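Local coordinates for protein EDTA monooxygenase (EDTA-degrading bacterium BNC1, PDB 5DQP) that probably oxidises EDTA as a flavin-dependent monooxygenase, using reduced FMN and molecular oxygen, and works with a partner flavin reductase, at residues 35-39 with 81-86; 143-147 with 216-222; 301-305 with 320-324; 166-170 with 201-205. One frame throughout, in Å; residues are numbered along the deposited sequence.

Contact 1: residues 35-39 with 81-86; sequences LENYI and AITGRV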
loop_
_atom_site.group_PDB
_atom_site.type_symbol
_atom_site.label_atom_id
_atom_site.label_comp_id
_atom_site.label_asym_id
_atom_site.label_seq_id
_atom_site.Cartn_x
_atom_site.Cartn_y
_atom_site.Cartn_z
ATOM N N LEU A 35 7.306 6.485 10.271
ATOM C CA LEU A 35 7.729 5.182 9.776
ATOM C C LEU A 35 8.725 4.518 10.729
ATOM O O LEU A 35 8.674 3.297 10.948
ATOM C CB LEU A 35 8.332 5.328 8.375
ATOM C CG LEU A 35 8.941 4.064 7.760
ATOM C CD1 LEU A 35 7.863 2.932 7.629
ATOM C CD2 LEU A 35 9.612 4.424 6.408
ATOM N N GLU A 36 9.637 5.303 11.308
ATOM C CA GLU A 36 10.652 4.726 12.185
ATOM C C GLU A 36 10.035 4.061 13.406
ATOM O O GLU A 36 10.604 3.101 13.939
ATOM C CB GLU A 36 11.660 5.792 12.605
ATOM C CG GLU A 36 12.486 6.348 11.433
ATOM C CD GLU A 36 13.197 5.260 10.621
ATOM O OE1 GLU A 36 13.735 4.305 11.242
ATOM O OE2 GLU A 36 13.215 5.364 9.368
ATOM N N ASN A 37 8.876 4.537 13.862
ATOM C CA ASN A 37 8.165 3.831 14.921
ATOM C C ASN A 37 7.893 2.383 14.523
ATOM O O ASN A 37 7.969 1.480 15.356
ATOM C CB ASN A 37 6.856 4.556 15.241
ATOM C CG ASN A 37 6.058 3.885 16.350
ATOM O OD1 ASN A 37 6.445 3.932 17.514
ATOM N ND2 ASN A 37 4.910 3.287 15.992
ATOM N N TYR A 38 7.544 2.144 13.263
ATOM C CA TYR A 38 7.254 0.778 12.839
ATOM C C TYR A 38 8.521 0.023 12.471
ATOM O O TYR A 38 8.608 -1.182 12.718
ATOM C CB TYR A 38 6.256 0.797 11.676
ATOM C CG TYR A 38 5.011 1.534 12.109
ATOM C CD1 TYR A 38 3.991 0.865 12.791
ATOM C CD2 TYR A 38 4.883 2.898 11.893
ATOM C CE1 TYR A 38 2.872 1.532 13.241
ATOM C CE2 TYR A 38 3.759 3.589 12.326
ATOM C CZ TYR A 38 2.759 2.897 13.018
ATOM O OH TYR A 38 1.643 3.564 13.468
ATOM N N ILE A 39 9.517 0.711 11.910
ATOM C CA ILE A 39 10.795 0.054 11.653
ATOM C C ILE A 39 11.355 -0.495 12.954
ATOM O O ILE A 39 11.805 -1.646 13.021
ATOM C CB ILE A 39 11.797 1.019 10.984
ATOM C CG1 ILE A 39 11.244 1.593 9.677
ATOM C CG2 ILE A 39 13.138 0.307 10.729
ATOM C CD1 ILE A 39 10.841 0.552 8.671
ATOM N N ALA A 81 6.511 -0.153 2.957
ATOM C CA ALA A 81 7.620 0.683 3.428
ATOM C C ALA A 81 8.463 -0.063 4.449
ATOM O O ALA A 81 9.698 -0.059 4.371
ATOM C CB ALA A 81 7.090 1.985 4.034
ATOM N N ILE A 82 7.814 -0.739 5.393
ATOM C CA ILE A 82 8.544 -1.558 6.360
ATOM C C ILE A 82 9.451 -2.562 5.655
ATOM O O ILE A 82 10.654 -2.638 5.931
ATOM C CB ILE A 82 7.573 -2.294 7.301
ATOM C CG1 ILE A 82 6.772 -1.301 8.156
ATOM C CG2 ILE A 82 8.382 -3.270 8.182
ATOM C CD1 ILE A 82 5.727 -2.007 9.134
ATOM N N THR A 83 8.872 -3.419 4.808
ATOM C CA THR A 83 9.683 -4.492 4.235
ATOM C C THR A 83 10.646 -3.988 3.172
ATOM O O THR A 83 11.643 -4.666 2.897
ATOM C CB THR A 83 8.815 -5.624 3.674
ATOM O OG1 THR A 83 7.984 -5.137 2.615
ATOM C CG2 THR A 83 7.944 -6.234 4.813
ATOM N N GLY A 84 10.407 -2.803 2.605
ATOM C CA GLY A 84 11.448 -2.174 1.810
ATOM C C GLY A 84 12.726 -1.965 2.596
ATOM O O GLY A 84 13.812 -1.941 2.019
ATOM N N ARG A 85 12.614 -1.843 3.921
ATOM C CA ARG A 85 13.702 -1.476 4.817
ATOM C C ARG A 85 14.178 -2.620 5.704
ATOM O O ARG A 85 15.379 -2.747 5.953
ATOM C CB ARG A 85 13.267 -0.304 5.711
ATOM C CG ARG A 85 14.201 -0.072 6.908
ATOM C CD ARG A 85 15.202 1.043 6.641
ATOM N NE ARG A 85 14.492 2.255 6.236
ATOM C CZ ARG A 85 14.261 3.303 7.018
ATOM N NH1 ARG A 85 13.594 4.343 6.537
ATOM N NH2 ARG A 85 14.704 3.321 8.273
ATOM N N VAL A 86 13.281 -3.456 6.196
ATOM C CA VAL A 86 13.607 -4.534 7.126
ATOM C C VAL A 86 13.539 -5.857 6.364
ATOM O O VAL A 86 12.468 -6.219 5.872
ATOM C CB VAL A 86 12.649 -4.532 8.322
ATOM C CG1 VAL A 86 13.067 -5.568 9.355
ATOM C CG2 VAL A 86 12.573 -3.110 8.940
#
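A salt bridge joins Arg85 and Glu36 across these two segments. Arg85 NH2 donates to Glu36 OE2 at 2.8 Å, and Arg85 NH1 reaches the same Glu36 OE2 at 3.0 Å in a weak bond. The third guanidinium nitrogen, NE, is spent on the dimer: it donates to Gly84 O of the second subunit, whose own Arg85 NE returns the bond to Gly84 O here. Beneath the charges, Ile39 CG1 lies over one face of the guanidinium. Helices 35-47 and 75-85 are neighbours on the outside of the TIM barrel expected of luciferase-like monooxygenases; the axes of their 35-39 and 81-85 parts cross at -58° and approach to 9.9 Å. Apolar side chains fill the gap: Leu35 CD1 meets Ala81 CB at 3.8 Å, Tyr38 CB meets Ile82 CD1 at 3.8 Å, and Ile39 CG2 meets Val86 CG2 at 3.9 Å. Tyr38 turns its ring end away, and its OH bonds to Ile32 O. Val86 N donates to Ile82 O at 2.8 Å, and Val86 O accepts from Arg119 NH2.

Contact 2: residues 143-147 with 216-222; sequences HDNRY and SDQGKRL. With SO4 (sulfate ion), chain D.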
loop_
_atom_site.group_PDB
_atom_site.type_symbol
_atom_site.label_atom_id
_atom_site.label_comp_id
_atom_site.label_asym_id
_atom_site.label_seq_id
_atom_site.Cartn_x
_atom_site.Cartn_y
_atom_site.Cartn_z
ATOM N N HIS A 143 -25.113 -10.563 7.321
ATOM C CA HIS A 143 -24.048 -11.531 7.565
ATOM C C HIS A 143 -23.877 -12.510 6.396
ATOM O O HIS A 143 -22.753 -12.778 5.953
ATOM C CB HIS A 143 -24.348 -12.271 8.871
ATOM C CG HIS A 143 -23.279 -13.226 9.285
ATOM N ND1 HIS A 143 -22.112 -12.815 9.894
ATOM C CD2 HIS A 143 -23.198 -14.573 9.174
ATOM C CE1 HIS A 143 -21.359 -13.871 10.144
ATOM N NE2 HIS A 143 -21.994 -14.950 9.718
ATOM N N ASP A 144 -24.982 -13.047 5.874
ATOM C CA ASP A 144 -24.879 -14.033 4.802
ATOM C C ASP A 144 -24.371 -13.417 3.502
ATOM O O ASP A 144 -23.630 -14.068 2.757
ATOM C CB ASP A 144 -26.229 -14.704 4.561
ATOM C CG ASP A 144 -26.639 -15.622 5.699
ATOM O OD1 ASP A 144 -25.743 -16.233 6.325
ATOM O OD2 ASP A 144 -27.859 -15.726 5.968
ATOM N N ASN A 145 -24.780 -12.184 3.184
ATOM C CA ASN A 145 -24.344 -11.591 1.917
ATOM C C ASN A 145 -22.889 -11.152 1.992
ATOM O O ASN A 145 -22.156 -11.258 1.006
ATOM C CB ASN A 145 -25.235 -10.405 1.524
ATOM C CG ASN A 145 -26.584 -10.837 0.969
ATOM O OD1 ASN A 145 -26.772 -11.988 0.566
ATOM N ND2 ASN A 145 -27.532 -9.905 0.940
ATOM N N ARG A 146 -22.471 -10.625 3.143
ATOM C CA ARG A 146 -21.060 -10.368 3.418
ATOM C C ARG A 146 -20.183 -11.538 3.010
ATOM O O ARG A 146 -19.184 -11.377 2.303
ATOM C CB ARG A 146 -20.863 -10.092 4.911
ATOM C CG ARG A 146 -21.013 -8.625 5.327
ATOM C CD ARG A 146 -20.653 -8.447 6.817
ATOM N NE ARG A 146 -21.806 -8.687 7.681
ATOM C CZ ARG A 146 -21.733 -8.929 8.985
ATOM N NH1 ARG A 146 -20.555 -8.984 9.584
ATOM N NH2 ARG A 146 -22.837 -9.138 9.687
ATOM N N TYR A 147 -20.531 -12.726 3.479
ATOM C CA TYR A 147 -19.663 -13.867 3.281
ATOM C C TYR A 147 -19.810 -14.453 1.884
ATOM O O TYR A 147 -18.825 -14.931 1.307
ATOM C CB TYR A 147 -19.919 -14.886 4.394
ATOM C CG TYR A 147 -19.043 -14.554 5.573
ATOM C CD1 TYR A 147 -17.693 -14.855 5.539
ATOM C CD2 TYR A 147 -19.541 -13.876 6.686
ATOM C CE1 TYR A 147 -16.854 -14.523 6.571
ATOM C CE2 TYR A 147 -18.704 -13.540 7.737
ATOM C CZ TYR A 147 -17.357 -13.877 7.663
ATOM O OH TYR A 147 -16.489 -13.575 8.674
ATOM N N SER A 216 -17.714 -17.290 13.382
ATOM C CA SER A 216 -19.026 -17.684 12.898
ATOM C C SER A 216 -18.906 -18.874 11.955
ATOM O O SER A 216 -17.839 -19.179 11.419
ATOM C CB SER A 216 -19.711 -16.525 12.173
ATOM O OG SER A 216 -19.175 -16.339 10.876
ATOM N N ASP A 217 -20.031 -19.543 11.735
ATOM C CA ASP A 217 -20.005 -20.693 10.845
ATOM C C ASP A 217 -19.678 -20.285 9.412
ATOM O O ASP A 217 -18.986 -21.030 8.713
ATOM C CB ASP A 217 -21.329 -21.442 10.918
ATOM C CG ASP A 217 -21.572 -22.057 12.294
ATOM O OD1 ASP A 217 -20.597 -22.159 13.079
ATOM O OD2 ASP A 217 -22.732 -22.436 12.585
ATOM N N GLN A 218 -20.154 -19.117 8.963
ATOM C CA GLN A 218 -19.791 -18.612 7.638
ATOM C C GLN A 218 -18.306 -18.268 7.551
ATOM O O GLN A 218 -17.663 -18.514 6.521
ATOM C CB GLN A 218 -20.633 -17.385 7.295
ATOM C CG GLN A 218 -22.063 -17.698 6.861
ATOM C CD GLN A 218 -22.124 -18.274 5.459
ATOM O OE1 GLN A 218 -21.785 -19.440 5.243
ATOM N NE2 GLN A 218 -22.547 -17.456 4.493
ATOM N N GLY A 219 -17.756 -17.664 8.605
ATOM C CA GLY A 219 -16.320 -17.459 8.662
ATOM C C GLY A 219 -15.561 -18.767 8.602
ATOM O O GLY A 219 -14.609 -18.912 7.827
ATOM N N LYS A 220 -15.990 -19.751 9.404
ATOM C CA LYS A 220 -15.338 -21.057 9.371
ATOM C C LYS A 220 -15.375 -21.667 7.977
ATOM O O LYS A 220 -14.414 -22.337 7.583
ATOM C CB LYS A 220 -15.961 -22.006 10.388
ATOM C CG LYS A 220 -15.515 -21.712 11.820
ATOM C CD LYS A 220 -16.275 -22.602 12.756
ATOM C CE LYS A 220 -15.973 -22.292 14.197
ATOM N NZ LYS A 220 -16.944 -23.041 15.028
ATOM N N ARG A 221 -16.448 -21.419 7.208
ATOM C CA ARG A 221 -16.528 -21.947 5.851
ATOM C C ARG A 221 -15.561 -21.235 4.922
ATOM O O ARG A 221 -14.833 -21.879 4.155
ATOM C CB ARG A 221 -17.943 -21.832 5.306
ATOM C CG ARG A 221 -18.056 -22.380 3.888
ATOM C CD ARG A 221 -19.459 -22.246 3.298
ATOM N NE ARG A 221 -19.530 -22.818 1.949
ATOM C CZ ARG A 221 -19.517 -22.105 0.823
ATOM N NH1 ARG A 221 -19.444 -20.781 0.864
ATOM N NH2 ARG A 221 -19.579 -22.714 -0.353
ATOM N N LEU A 222 -15.548 -19.899 4.959
ATOM C CA LEU A 222 -14.540 -19.164 4.207
ATOM C C LEU A 222 -13.142 -19.689 4.533
ATOM O O LEU A 222 -12.333 -19.955 3.634
ATOM C CB LEU A 222 -14.652 -17.675 4.514
ATOM C CG LEU A 222 -14.008 -16.727 3.506
ATOM C CD1 LEU A 222 -14.802 -16.678 2.205
ATOM C CD2 LEU A 222 -13.919 -15.357 4.092
HETATM S S SO4 D . -17.587 -13.408 11.864
HETATM O O1 SO4 D . -18.952 -13.274 12.376
HETATM O O2 SO4 D . -16.650 -12.976 12.902
HETATM O O3 SO4 D . -17.292 -14.792 11.492
HETATM O O4 SO4 D . -17.451 -12.556 10.682
#
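This is a helix-to-helix contact forming part of the FMN site predicted for this barrel, where the first turns of helices 143-161 and 217-226 run nearly parallel, 9° apart with axes separated by 10.2 Å. The Tyr147 ring fills the space between them. Gln218 CB sits over its ring face, a CH-pi contact 4.1 Å from the ring centroid, while Leu222 CD2 approaches the ring edge, 3.9 Å from Tyr147 CE1. Gly219 CA packs 3.6 Å from Tyr147 CE1, and a CB at this position would run into the bound sulfate. Ser216 is the N-cap of the second helix: its OG accepts from Gly219 N at 3.0 Å. That same Ser216 OG donates to sulfate O3 at 2.5 Å, Ser216 N adds a 3.2 Å bond to O3, and Tyr147 OH gives a very short 2.4 Å bond to sulfate O4. His143, Tyr147 and Ser216 are all predicted FMN ligands, so the sulfate, probably from the crystallisation liquor, may mark where the flavin phosphate would bind at this helix N-terminus.

Contact 3: residues 301-305 with 320-324; sequences KQLGI and DFNLP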
loop_
_atom_site.group_PDB
_atom_site.type_symbol
_atom_site.label_atom_id
_atom_site.label_comp_id
_atom_site.label_asym_id
_atom_site.label_seq_id
_atom_site.Cartn_x
_atom_site.Cartn_y
_atom_site.Cartn_z
ATOM N N LYS A 301 -21.899 -10.835 38.485
ATOM C CA LYS A 301 -23.283 -10.753 38.039
ATOM C C LYS A 301 -23.440 -11.379 36.657
ATOM O O LYS A 301 -24.378 -12.149 36.412
ATOM C CB LYS A 301 -23.753 -9.292 38.054
ATOM C CG LYS A 301 -23.505 -8.594 39.394
ATOM C CD LYS A 301 -24.228 -7.253 39.476
ATOM C CE LYS A 301 -23.541 -6.159 38.685
ATOM N NZ LYS A 301 -24.441 -4.981 38.525
ATOM N N GLN A 302 -22.519 -11.087 35.747
ATOM C CA GLN A 302 -22.661 -11.631 34.402
ATOM C C GLN A 302 -22.670 -13.149 34.406
ATOM O O GLN A 302 -23.335 -13.772 33.566
ATOM C CB GLN A 302 -21.557 -11.108 33.502
ATOM C CG GLN A 302 -21.879 -9.745 32.904
ATOM C CD GLN A 302 -20.742 -9.239 32.053
ATOM O OE1 GLN A 302 -19.580 -9.432 32.404
ATOM N NE2 GLN A 302 -21.060 -8.612 30.920
ATOM N N LEU A 303 -21.957 -13.762 35.348
ATOM C CA LEU A 303 -21.847 -15.205 35.411
ATOM C C LEU A 303 -22.741 -15.792 36.483
ATOM O O LEU A 303 -22.739 -17.012 36.663
ATOM C CB LEU A 303 -20.393 -15.617 35.672
ATOM C CG LEU A 303 -19.323 -15.146 34.676
ATOM C CD1 LEU A 303 -17.949 -15.299 35.287
ATOM C CD2 LEU A 303 -19.403 -15.888 33.354
ATOM N N GLY A 304 -23.488 -14.952 37.201
ATOM C CA GLY A 304 -24.388 -15.429 38.241
ATOM C C GLY A 304 -23.680 -16.035 39.434
ATOM O O GLY A 304 -24.183 -16.993 40.026
ATOM N N ILE A 305 -22.509 -15.523 39.785
ATOM C CA ILE A 305 -21.785 -15.966 40.970
ATOM C C ILE A 305 -22.224 -15.119 42.161
ATOM O O ILE A 305 -22.079 -13.889 42.148
ATOM C CB ILE A 305 -20.268 -15.867 40.755
ATOM C CG1 ILE A 305 -19.801 -16.921 39.733
ATOM C CG2 ILE A 305 -19.546 -16.000 42.100
ATOM C CD1 ILE A 305 -18.411 -16.681 39.176
ATOM N N ASP A 320 -21.008 -23.050 41.142
ATOM C CA ASP A 320 -21.021 -21.646 41.530
ATOM C C ASP A 320 -21.634 -20.753 40.462
ATOM O O ASP A 320 -22.083 -19.652 40.782
ATOM C CB ASP A 320 -19.608 -21.133 41.811
ATOM C CG ASP A 320 -18.924 -21.851 42.963
ATOM O OD1 ASP A 320 -19.596 -22.247 43.938
ATOM O OD2 ASP A 320 -17.685 -21.994 42.886
ATOM N N PHE A 321 -21.648 -21.194 39.207
ATOM C CA PHE A 321 -22.089 -20.361 38.094
ATOM C C PHE A 321 -23.585 -20.503 37.860
ATOM O O PHE A 321 -24.126 -21.610 37.904
ATOM C CB PHE A 321 -21.354 -20.744 36.817
ATOM C CG PHE A 321 -19.864 -20.581 36.897
ATOM C CD1 PHE A 321 -19.283 -19.342 36.696
ATOM C CD2 PHE A 321 -19.046 -21.671 37.160
ATOM C CE1 PHE A 321 -17.910 -19.182 36.765
ATOM C CE2 PHE A 321 -17.666 -21.517 37.226
ATOM C CZ PHE A 321 -17.102 -20.267 37.018
ATOM N N ASN A 322 -24.253 -19.375 37.593
ATOM C CA ASN A 322 -25.667 -19.383 37.197
ATOM C C ASN A 322 -25.786 -18.448 35.993
ATOM O O ASN A 322 -26.105 -17.264 36.126
ATOM C CB ASN A 322 -26.575 -18.971 38.368
ATOM C CG ASN A 322 -26.360 -19.832 39.600
ATOM O OD1 ASN A 322 -26.923 -20.924 39.718
ATOM N ND2 ASN A 322 -25.532 -19.349 40.522
ATOM N N LEU A 323 -25.487 -18.977 34.814
ATOM C CA LEU A 323 -25.424 -18.124 33.638
ATOM C C LEU A 323 -26.826 -17.645 33.281
ATOM O O LEU A 323 -27.740 -18.466 33.137
ATOM C CB LEU A 323 -24.798 -18.852 32.452
ATOM C CG LEU A 323 -23.320 -19.237 32.560
ATOM C CD1 LEU A 323 -22.806 -19.737 31.210
ATOM C CD2 LEU A 323 -22.467 -18.084 33.083
ATOM N N PRO A 324 -27.034 -16.345 33.121
ATOM C CA PRO A 324 -28.361 -15.864 32.721
ATOM C C PRO A 324 -28.782 -16.460 31.383
ATOM O O PRO A 324 -27.975 -16.603 30.461
ATOM C CB PRO A 324 -28.180 -14.343 32.645
ATOM C CG PRO A 324 -26.698 -14.124 32.521
ATOM C CD PRO A 324 -26.049 -15.258 33.269
#
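Helix 292-303 runs out in this contact, and the later loop 320-324 passes across its end in roughly the opposite direction, the two end-to-end directions being 151° apart. The CA-to-CB bond of Gln302 points away from the loop, but its carbonyl is met by a proline ring, with Gln302 O 3.1 Å from Pro324 CD. Leu303 works with both backbone and side chain. Its carbonyl accepts from the crossing loop, Asn322 N to Leu303 O at 3.0 Å, while Leu303 CB lies at the edge of the Phe321 ring, 4.0 Å from Phe321 CD1, and Leu303 CD2 touches Leu323 CD2 at 3.8 Å. Gly304 then takes a positive phi of 67°, and the CA traces come closest here, 4.3 Å between Gly304 CA and Asn322 CA. A CB on residue 304 would strike Asn322 O; instead Gly304 CA makes a CA-H...O contact with Asn322 O at 3.3 Å. Asn322 ND2 donates nearly straight to Gly304 O at 2.8 Å. Ile305, the next residue, turns its CD1 to Phe321 CE1 at 3.5 Å. Phe321 also packs on Val338 and Ala341 of helix 331-344, and Leu303 on Leu351 of helix 348-354, so the apolar side of the contact faces other helices. The arrangement is a Schellman motif ending a helix, its positive-phi glycine, just past the helix, covered by a loop that returns over it.

Contact 4: residues 166-170 with 201-205; sequences FPWDE and PLPPY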
loop_
_atom_site.group_PDB
_atom_site.type_symbol
_atom_site.label_atom_id
_atom_site.label_comp_id
_atom_site.label_asym_id
_atom_site.label_seq_id
_atom_site.Cartn_x
_atom_site.Cartn_y
_atom_site.Cartn_z
ATOM N N PHE A 166 4.777 -15.870 -15.383
ATOM C CA PHE A 166 5.963 -15.404 -16.093
ATOM C C PHE A 166 7.066 -16.464 -16.007
ATOM O O PHE A 166 7.204 -17.132 -14.985
ATOM C CB PHE A 166 6.429 -14.076 -15.475
ATOM C CG PHE A 166 7.691 -13.504 -16.068
ATOM C CD1 PHE A 166 7.646 -12.739 -17.221
ATOM C CD2 PHE A 166 8.918 -13.754 -15.478
ATOM C CE1 PHE A 166 8.806 -12.229 -17.777
ATOM C CE2 PHE A 166 10.081 -13.245 -16.025
ATOM C CZ PHE A 166 10.022 -12.471 -17.182
ATOM N N PRO A 167 7.923 -16.679 -17.169
ATOM C CA PRO A 167 8.946 -17.766 -17.180
ATOM C C PRO A 167 10.269 -17.415 -16.495
ATOM O O PRO A 167 11.280 -17.064 -17.099
ATOM C CB PRO A 167 9.123 -18.039 -18.675
ATOM C CG PRO A 167 8.753 -16.767 -19.367
ATOM C CD PRO A 167 7.843 -15.968 -18.454
ATOM N N TRP A 168 10.261 -17.523 -15.163
ATOM C CA TRP A 168 11.410 -17.127 -14.349
ATOM C C TRP A 168 12.707 -17.797 -14.783
ATOM O O TRP A 168 13.781 -17.207 -14.642
ATOM C CB TRP A 168 11.140 -17.450 -12.868
ATOM C CG TRP A 168 9.930 -16.781 -12.373
ATOM C CD1 TRP A 168 8.709 -17.348 -12.152
ATOM C CD2 TRP A 168 9.779 -15.383 -12.112
ATOM N NE1 TRP A 168 7.821 -16.396 -11.732
ATOM C CE2 TRP A 168 8.450 -15.179 -11.703
ATOM C CE3 TRP A 168 10.646 -14.282 -12.174
ATOM C CZ2 TRP A 168 7.969 -13.924 -11.341
ATOM C CZ3 TRP A 168 10.167 -13.042 -11.822
ATOM C CH2 TRP A 168 8.842 -12.873 -11.418
ATOM N N ASP A 169 12.642 -19.028 -15.293
ATOM C CA ASP A 169 13.840 -19.728 -15.763
ATOM C C ASP A 169 14.214 -19.396 -17.213
ATOM O O ASP A 169 15.233 -19.889 -17.704
ATOM C CB ASP A 169 13.641 -21.244 -15.626
ATOM N N GLU A 170 13.399 -18.636 -17.910
ATOM C CA GLU A 170 13.702 -18.239 -19.259
ATOM C C GLU A 170 13.501 -16.759 -19.458
ATOM O O GLU A 170 12.805 -16.329 -20.321
ATOM C CB GLU A 170 12.879 -19.029 -20.255
ATOM C CG GLU A 170 12.726 -20.499 -19.956
ATOM C CD GLU A 170 12.005 -21.247 -21.044
ATOM O OE1 GLU A 170 12.669 -21.695 -21.989
ATOM O OE2 GLU A 170 10.779 -21.393 -20.958
ATOM N N PRO A 201 3.025 -10.894 -11.966
ATOM C CA PRO A 201 3.125 -12.331 -12.243
ATOM C C PRO A 201 3.187 -13.177 -10.978
ATOM O O PRO A 201 3.695 -12.756 -9.936
ATOM C CB PRO A 201 4.435 -12.434 -13.028
ATOM C CG PRO A 201 5.278 -11.370 -12.351
ATOM C CD PRO A 201 4.339 -10.225 -12.040
ATOM N N LEU A 202 2.673 -14.401 -11.097
ATOM C CA LEU A 202 2.778 -15.374 -10.023
ATOM C C LEU A 202 4.250 -15.677 -9.774
ATOM O O LEU A 202 4.989 -15.950 -10.726
ATOM C CB LEU A 202 2.045 -16.664 -10.381
ATOM C CG LEU A 202 1.874 -17.747 -9.309
ATOM C CD1 LEU A 202 1.021 -17.224 -8.146
ATOM C CD2 LEU A 202 1.212 -18.945 -9.923
ATOM N N PRO A 203 4.715 -15.622 -8.539
ATOM C CA PRO A 203 6.101 -15.981 -8.257
ATOM C C PRO A 203 6.271 -17.485 -8.314
ATOM O O PRO A 203 5.286 -18.224 -8.206
ATOM C CB PRO A 203 6.323 -15.446 -6.830
ATOM C CG PRO A 203 5.129 -14.502 -6.574
ATOM C CD PRO A 203 4.012 -15.132 -7.343
ATOM N N PRO A 204 7.508 -17.974 -8.446
ATOM C CA PRO A 204 7.721 -19.424 -8.485
ATOM C C PRO A 204 7.453 -20.112 -7.162
ATOM O O PRO A 204 7.233 -21.328 -7.139
ATOM C CB PRO A 204 9.198 -19.547 -8.892
ATOM C CG PRO A 204 9.815 -18.284 -8.416
ATOM C CD PRO A 204 8.765 -17.222 -8.614
ATOM N N TYR A 205 7.432 -19.390 -6.056
ATOM C CA TYR A 205 7.128 -20.009 -4.774
ATOM C C TYR A 205 5.652 -19.851 -4.368
ATOM O O TYR A 205 5.283 -20.215 -3.248
ATOM C CB TYR A 205 8.062 -19.435 -3.704
ATOM C CG TYR A 205 8.138 -17.932 -3.806
ATOM C CD1 TYR A 205 7.120 -17.140 -3.291
ATOM C CD2 TYR A 205 9.208 -17.302 -4.433
ATOM C CE1 TYR A 205 7.153 -15.779 -3.410
ATOM C CE2 TYR A 205 9.257 -15.916 -4.540
ATOM C CZ TYR A 205 8.230 -15.164 -4.022
ATOM O OH TYR A 205 8.260 -13.792 -4.116
HETATM O O HOH W 1 5.077 -17.991 -12.964
#
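Trp168 lays the face of its indole against Pro204, whose CD stands 3.5 Å from the centroid of the five-membered ring and 19° off the normal, a CH-pi contact. In the plane of the same ring system, Trp168 NE1 donates to Leu202 O at 3.0 Å, so one side chain both packs its face on a proline and hydrogen-bonds a carbonyl of the same loop. Further round the indole, Trp168 CZ2 touches Pro201 CG at 3.8 Å. Phe166 completes the apolar patch with its CB, 3.6 Å from Pro201 CB, while its ring leads off elsewhere. One water ties the two backbones together, donating to Phe166 O at 3.1 Å and to Leu202 O at 3.0 Å; Leu202 O thus accepts from both the indole and the water. Pro167, between the two aromatic residues, is the centre of an inverse gamma turn. Phe33 of the second subunit meets the Phe166 ring edge-to-face and also meets Trp168, and Glu170 O accepts from Arg29 NH2 of that subunit. The contact is a loop-to-loop tryptophan-proline packing within the long connection between barrel strands 120-125 and 210-213, at a place where the dimer partner packs against it.

Overall arrangement
Contact 1 is the most buried of the four, joining two outer helices of the barrel with an apolar interface under a salt bridge. Contact 2 also pairs helices, but its interface is only partly buried and the hydroxyls of Tyr147 and Ser216 turn to a sulfate, at the predicted flavin site on the opposite side of the chain's centre. Contacts 3 and 4 lie farther out, with centres about 59 Å apart. Contact 3 combines carbonyls bonded by an asparagine with an apolar side of leucines, isoleucine and phenylalanine, contact 4 an indole, prolines and a water. Contacts 1 and 4 both touch the second subunit, whereas 2 and 3 do not. In sequence, contact 4 is nested inside the loop closed by contact 2.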